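Synaptotagmin IV (PDB 1W15) is a synaptotagmin that does not bind calcium and takes part in the mobility of neuronal dense core vesicles through the kinesin KIF1A. Local coordinates at residues A[16-27]-A[141-152]. Numbering follows the deposited sequence. Where two conformers were deposited one is given.
With CA (calcium ion), chain D.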
loop_
_atom_site.group_PDB
_atom_site.type_symbol
_atom_site.label_atom_id
_atom_site.label_comp_id
_atom_site.label_asym_id
_atom_site.label_seq_id
_atom_site.Cartn_x
_atom_site.Cartn_y
_atom_site.Cartn_z
ATOM N N ARG A 16 23.805 8.340 6.765
ATOM C CA ARG A 16 23.380 7.330 5.727
ATOM C C ARG A 16 21.906 7.342 5.369
ATOM O O ARG A 16 21.483 6.559 4.506
ATOM C CB ARG A 16 23.813 5.900 6.098
ATOM C CG ARG A 16 25.299 5.829 6.453
ATOM C CD ARG A 16 25.907 4.448 6.337
ATOM N NE ARG A 16 27.370 4.478 6.267
ATOM C CZ ARG A 16 28.058 4.984 5.244
ATOM N NH1 ARG A 16 27.413 5.531 4.209
ATOM N NH2 ARG A 16 29.390 4.963 5.258
ATOM N N GLY A 17 21.099 8.180 6.016
ATOM C CA GLY A 17 19.708 8.218 5.646
ATOM C C GLY A 17 18.838 7.192 6.359
ATOM O O GLY A 17 19.268 6.496 7.279
ATOM N N GLU A 18 17.586 7.148 5.943
ATOM C CA GLU A 18 16.561 6.311 6.587
ATOM C C GLU A 18 15.713 5.599 5.555
ATOM O O GLU A 18 15.549 6.087 4.436
ATOM C CB GLU A 18 15.590 7.176 7.380
ATOM C CG GLU A 18 16.125 7.856 8.620
ATOM C CD GLU A 18 15.073 8.782 9.211
ATOM O OE1 GLU A 18 14.086 8.283 9.766
ATOM O OE2 GLU A 18 15.246 9.993 9.105
ATOM N N LEU A 19 15.118 4.475 5.960
ATOM C CA LEU A 19 14.360 3.622 5.058
ATOM C C LEU A 19 13.088 3.195 5.767
ATOM O O LEU A 19 13.123 2.797 6.947
ATOM C CB LEU A 19 15.150 2.370 4.664
ATOM C CG LEU A 19 14.464 1.459 3.622
ATOM C CD1 LEU A 19 14.400 2.168 2.263
ATOM C CD2 LEU A 19 15.178 0.074 3.470
ATOM N N LEU A 20 11.965 3.400 5.089
ATOM C CA LEU A 20 10.651 3.069 5.672
ATOM C C LEU A 20 10.194 1.742 5.057
ATOM O O LEU A 20 10.101 1.609 3.805
ATOM C CB LEU A 20 9.656 4.193 5.328
ATOM C CG LEU A 20 8.210 3.963 5.750
ATOM C CD1 LEU A 20 8.070 3.895 7.287
ATOM C CD2 LEU A 20 7.330 5.135 5.155
ATOM N N VAL A 21 9.914 0.751 5.916
ATOM C CA VAL A 21 9.570 -0.584 5.402
ATOM C C VAL A 21 8.380 -1.108 6.208
ATOM O O VAL A 21 8.173 -0.655 7.339
ATOM C CB VAL A 21 10.734 -1.609 5.439
ATOM C CG1 VAL A 21 11.891 -1.187 4.470
ATOM C CG2 VAL A 21 11.237 -1.873 6.892
ATOM N N SER A 22 7.554 -1.945 5.585
ATOM C CA SER A 22 6.421 -2.539 6.314
ATOM C C SER A 22 6.484 -4.036 6.095
ATOM O O SER A 22 6.804 -4.478 4.968
ATOM C CB SER A 22 5.081 -1.976 5.773
ATOM O OG SER A 22 3.988 -2.490 6.495
ATOM N N LEU A 23 6.219 -4.836 7.138
ATOM C CA LEU A 23 6.284 -6.288 6.986
ATOM C C LEU A 23 5.055 -6.893 7.643
ATOM O O LEU A 23 4.502 -6.266 8.563
ATOM C CB LEU A 23 7.552 -6.865 7.642
ATOM C CG LEU A 23 8.923 -6.649 6.909
ATOM C CD1 LEU A 23 9.481 -5.322 7.249
ATOM C CD2 LEU A 23 9.915 -7.768 7.288
ATOM N N CYS A 24 4.619 -8.051 7.138
ATOM C CA CYS A 24 3.458 -8.785 7.684
ATOM C C CYS A 24 3.769 -10.275 7.587
ATOM O O CYS A 24 4.065 -10.781 6.489
ATOM C CB CYS A 24 2.189 -8.497 6.866
ATOM S SG CYS A 24 0.783 -9.392 7.477
ATOM N N TYR A 25 3.710 -10.989 8.722
ATOM C CA TYR A 25 3.973 -12.427 8.740
ATOM C C TYR A 25 2.618 -13.169 8.744
ATOM O O TYR A 25 1.826 -13.060 9.679
ATOM C CB TYR A 25 4.774 -12.820 9.986
ATOM C CG TYR A 25 5.035 -14.311 10.164
ATOM C CD1 TYR A 25 5.375 -15.116 9.073
ATOM C CD2 TYR A 25 4.970 -14.918 11.444
ATOM C CE1 TYR A 25 5.634 -16.494 9.223
ATOM C CE2 TYR A 25 5.246 -16.298 11.606
ATOM C CZ TYR A 25 5.566 -17.068 10.489
ATOM O OH TYR A 25 5.825 -18.419 10.593
ATOM N N GLN A 26 2.365 -13.856 7.640
ATOM C CA GLN A 26 1.161 -14.671 7.442
ATOM C C GLN A 26 1.492 -16.049 8.100
ATOM O O GLN A 26 1.822 -17.009 7.396
ATOM C CB GLN A 26 0.757 -14.685 5.894
ATOM C CG GLN A 26 0.882 -13.371 5.087
ATOM C CD GLN A 26 -0.070 -13.148 3.899
ATOM O OE1 GLN A 26 -0.014 -12.088 3.268
ATOM N NE2 GLN A 26 -1.008 -13.977 3.455
ATOM N N SER A 27 1.398 -16.111 9.450
ATOM C CA SER A 27 1.856 -17.311 10.178
ATOM C C SER A 27 1.234 -18.653 9.754
ATOM O O SER A 27 1.934 -19.686 9.759
ATOM C CB SER A 27 1.733 -17.147 11.712
ATOM O OG SER A 27 0.395 -17.224 12.160
ATOM N N ARG A 141 -0.062 -11.587 10.889
ATOM C CA ARG A 141 -1.175 -11.037 10.076
ATOM C C ARG A 141 -1.394 -9.540 10.212
ATOM O O ARG A 141 -2.307 -9.006 9.574
ATOM C CB ARG A 141 -2.524 -11.801 10.291
ATOM C CG ARG A 141 -2.517 -13.206 9.717
ATOM C CD ARG A 141 -3.731 -14.144 10.183
ATOM N NE ARG A 141 -3.690 -14.283 11.644
ATOM C CZ ARG A 141 -2.874 -15.082 12.291
ATOM N NH1 ARG A 141 -2.058 -15.879 11.635
ATOM N NH2 ARG A 141 -2.825 -15.041 13.590
ATOM N N ARG A 142 -0.603 -8.841 11.030
ATOM C CA ARG A 142 -0.718 -7.399 11.060
ATOM C C ARG A 142 0.435 -6.796 10.217
ATOM O O ARG A 142 1.543 -7.290 10.255
ATOM C CB ARG A 142 -0.600 -6.805 12.460
ATOM C CG ARG A 142 -1.776 -7.211 13.396
ATOM C CD ARG A 142 -3.191 -7.406 12.714
ATOM N NE ARG A 142 -4.119 -8.039 13.667
ATOM C CZ ARG A 142 -4.421 -9.351 13.730
ATOM N NH1 ARG A 142 -3.932 -10.217 12.878
ATOM N NH2 ARG A 142 -5.255 -9.795 14.664
ATOM N N GLN A 143 0.134 -5.878 9.320
ATOM C CA GLN A 143 1.226 -5.224 8.583
ATOM C C GLN A 143 1.725 -4.160 9.515
ATOM O O GLN A 143 0.923 -3.444 10.107
ATOM C CB GLN A 143 0.726 -4.562 7.315
ATOM C CG GLN A 143 1.058 -5.326 6.085
ATOM C CD GLN A 143 2.214 -4.724 5.326
ATOM O OE1 GLN A 143 3.368 -4.899 5.713
ATOM N NE2 GLN A 143 1.911 -4.053 4.200
ATOM N N ILE A 144 3.032 -4.102 9.718
ATOM C CA ILE A 144 3.590 -3.098 10.614
ATOM C C ILE A 144 4.670 -2.350 9.825
ATOM O O ILE A 144 5.497 -2.995 9.181
ATOM C CB ILE A 144 4.223 -3.752 11.852
ATOM C CG1 ILE A 144 3.217 -4.670 12.590
ATOM C CG2 ILE A 144 4.828 -2.681 12.806
ATOM C CD1 ILE A 144 3.925 -5.727 13.483
ATOM N N ALA A 145 4.636 -1.019 9.907
ATOM C CA ALA A 145 5.584 -0.098 9.175
ATOM C C ALA A 145 6.431 0.692 10.148
ATOM O O ALA A 145 5.899 1.154 11.190
ATOM C CB ALA A 145 4.816 0.841 8.268
ATOM N N LYS A 146 7.751 0.824 9.882
ATOM C CA LYS A 146 8.633 1.617 10.746
ATOM C C LYS A 146 9.728 2.221 9.885
ATOM O O LYS A 146 10.158 1.583 8.909
ATOM C CB LYS A 146 9.365 0.792 11.820
ATOM C CG LYS A 146 8.465 -0.026 12.739
ATOM C CD LYS A 146 9.225 -0.484 14.041
ATOM C CE LYS A 146 8.262 -1.272 14.968
ATOM N NZ LYS A 146 6.998 -0.466 15.179
ATOM N N TRP A 147 10.131 3.414 10.277
ATOM C CA TRP A 147 11.370 4.062 9.784
ATOM C C TRP A 147 12.578 3.501 10.514
ATOM O O TRP A 147 12.526 3.275 11.737
ATOM C CB TRP A 147 11.303 5.560 10.052
ATOM C CG TRP A 147 10.509 6.354 9.053
ATOM C CD1 TRP A 147 9.271 6.969 9.244
ATOM C CD2 TRP A 147 10.911 6.666 7.711
ATOM N NE1 TRP A 147 8.894 7.619 8.086
ATOM C CE2 TRP A 147 9.885 7.490 7.141
ATOM C CE3 TRP A 147 12.057 6.341 6.927
ATOM C CZ2 TRP A 147 9.947 7.991 5.806
ATOM C CZ3 TRP A 147 12.143 6.852 5.623
ATOM C CH2 TRP A 147 11.066 7.652 5.063
ATOM N N HIS A 148 13.671 3.245 9.787
ATOM C CA HIS A 148 14.907 2.770 10.378
ATOM C C HIS A 148 16.055 3.598 9.854
ATOM O O HIS A 148 16.062 3.904 8.670
ATOM C CB HIS A 148 15.193 1.356 9.937
ATOM C CG HIS A 148 14.193 0.377 10.441
ATOM N ND1 HIS A 148 14.316 -0.235 11.673
ATOM C CD2 HIS A 148 13.050 -0.093 9.889
ATOM C CE1 HIS A 148 13.304 -1.071 11.851
ATOM N NE2 HIS A 148 12.516 -1.006 10.784
ATOM N N MET A 149 17.026 3.910 10.708
ATOM C CA MET A 149 18.321 4.489 10.229
ATOM C C MET A 149 19.091 3.413 9.467
ATOM O O MET A 149 19.072 2.240 9.836
ATOM C CB MET A 149 19.186 4.999 11.394
ATOM C CG MET A 149 18.516 6.083 12.302
ATOM S SD MET A 149 18.084 7.619 11.411
ATOM C CE MET A 149 19.637 8.126 10.684
ATOM N N LEU A 150 19.740 3.807 8.381
ATOM C CA LEU A 150 20.571 2.915 7.609
ATOM C C LEU A 150 21.991 2.885 8.200
ATOM O O LEU A 150 22.455 3.883 8.738
ATOM C CB LEU A 150 20.617 3.399 6.145
ATOM C CG LEU A 150 19.251 3.238 5.441
ATOM C CD1 LEU A 150 19.163 4.064 4.177
ATOM C CD2 LEU A 150 18.988 1.777 5.091
ATOM N N CYS A 151 22.641 1.734 8.115
ATOM C CA CYS A 151 24.041 1.569 8.505
ATOM C C CYS A 151 24.941 1.455 7.296
ATOM O O CYS A 151 24.485 1.276 6.176
ATOM C CB CYS A 151 24.207 0.279 9.268
ATOM S SG CYS A 151 23.392 0.493 10.827
ATOM N N ASP A 152 26.245 1.516 7.556
ATOM C CA ASP A 152 27.248 1.231 6.540
ATOM C C ASP A 152 27.071 -0.207 6.020
ATOM O O ASP A 152 26.834 -1.138 6.800
ATOM C CB ASP A 152 28.646 1.434 7.135
ATOM C CG ASP A 152 29.756 1.183 6.113
ATOM O OD1 ASP A 152 29.641 1.678 4.948
ATOM O OD2 ASP A 152 30.769 0.481 6.382
HETATM CA CA CA D . 30.751 0.464 3.083
#
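The indole of Trp147 lies flat over Leu20, whose CB sits 3.4 Å from the centroid of the six-membered ring, almost on the ring normal, in a CH-pi contact. Glu18 C and Leu19 N lie at the edge of the same ring, in its plane. These pairs belong to the C2 beta-sandwich of the C2B domain, where the first and last strands, 18-26 and 144-149, run antiparallel. With CG anti to the backbone N (chi1 175°), Leu20 also sends CD2 beneath the indole, 3.9 Å from Trp147 CZ2. Arg40 adds a cation-pi contact to Trp147 and a salt bridge to Glu18 OE1. On the other side of the sheet the imidazole of His148 has Leu19 O near its plane and Val21 CG2 beside CD2; its two nitrogens bond to Ser128 and His132, tying the strand to helix 128-138. Paired backbone hydrogen bonds join Leu19 to His148, Val21 to Lys146 and Leu23 to Ile144; Leu150 N extends the pattern to Gly17 O at 2.9 Å, nearly straight at 170°. Replacing Trp147 by alanine is likely to leave Leu20 CB without the ring that covers it and Arg40 without its aromatic partner. Beside Glu18, Met149 is folded back at chi2 and chi3, which sets its SD 3.4 Å from Glu18 CG. Leu150 turns toward strand 18-26 and rests CD2 against Leu19 CB. Beyond Leu150, the guanidinium of Arg16 carries Asp152 OD1 over one face, while that oxygen binds a calcium ion together with Gly153 OXT. At the Tyr25 end, Arg141 N bonds to Tyr25 O, and Arg141 NH1 donates in its guanidinium plane to Ser27 OG at 2.8 Å.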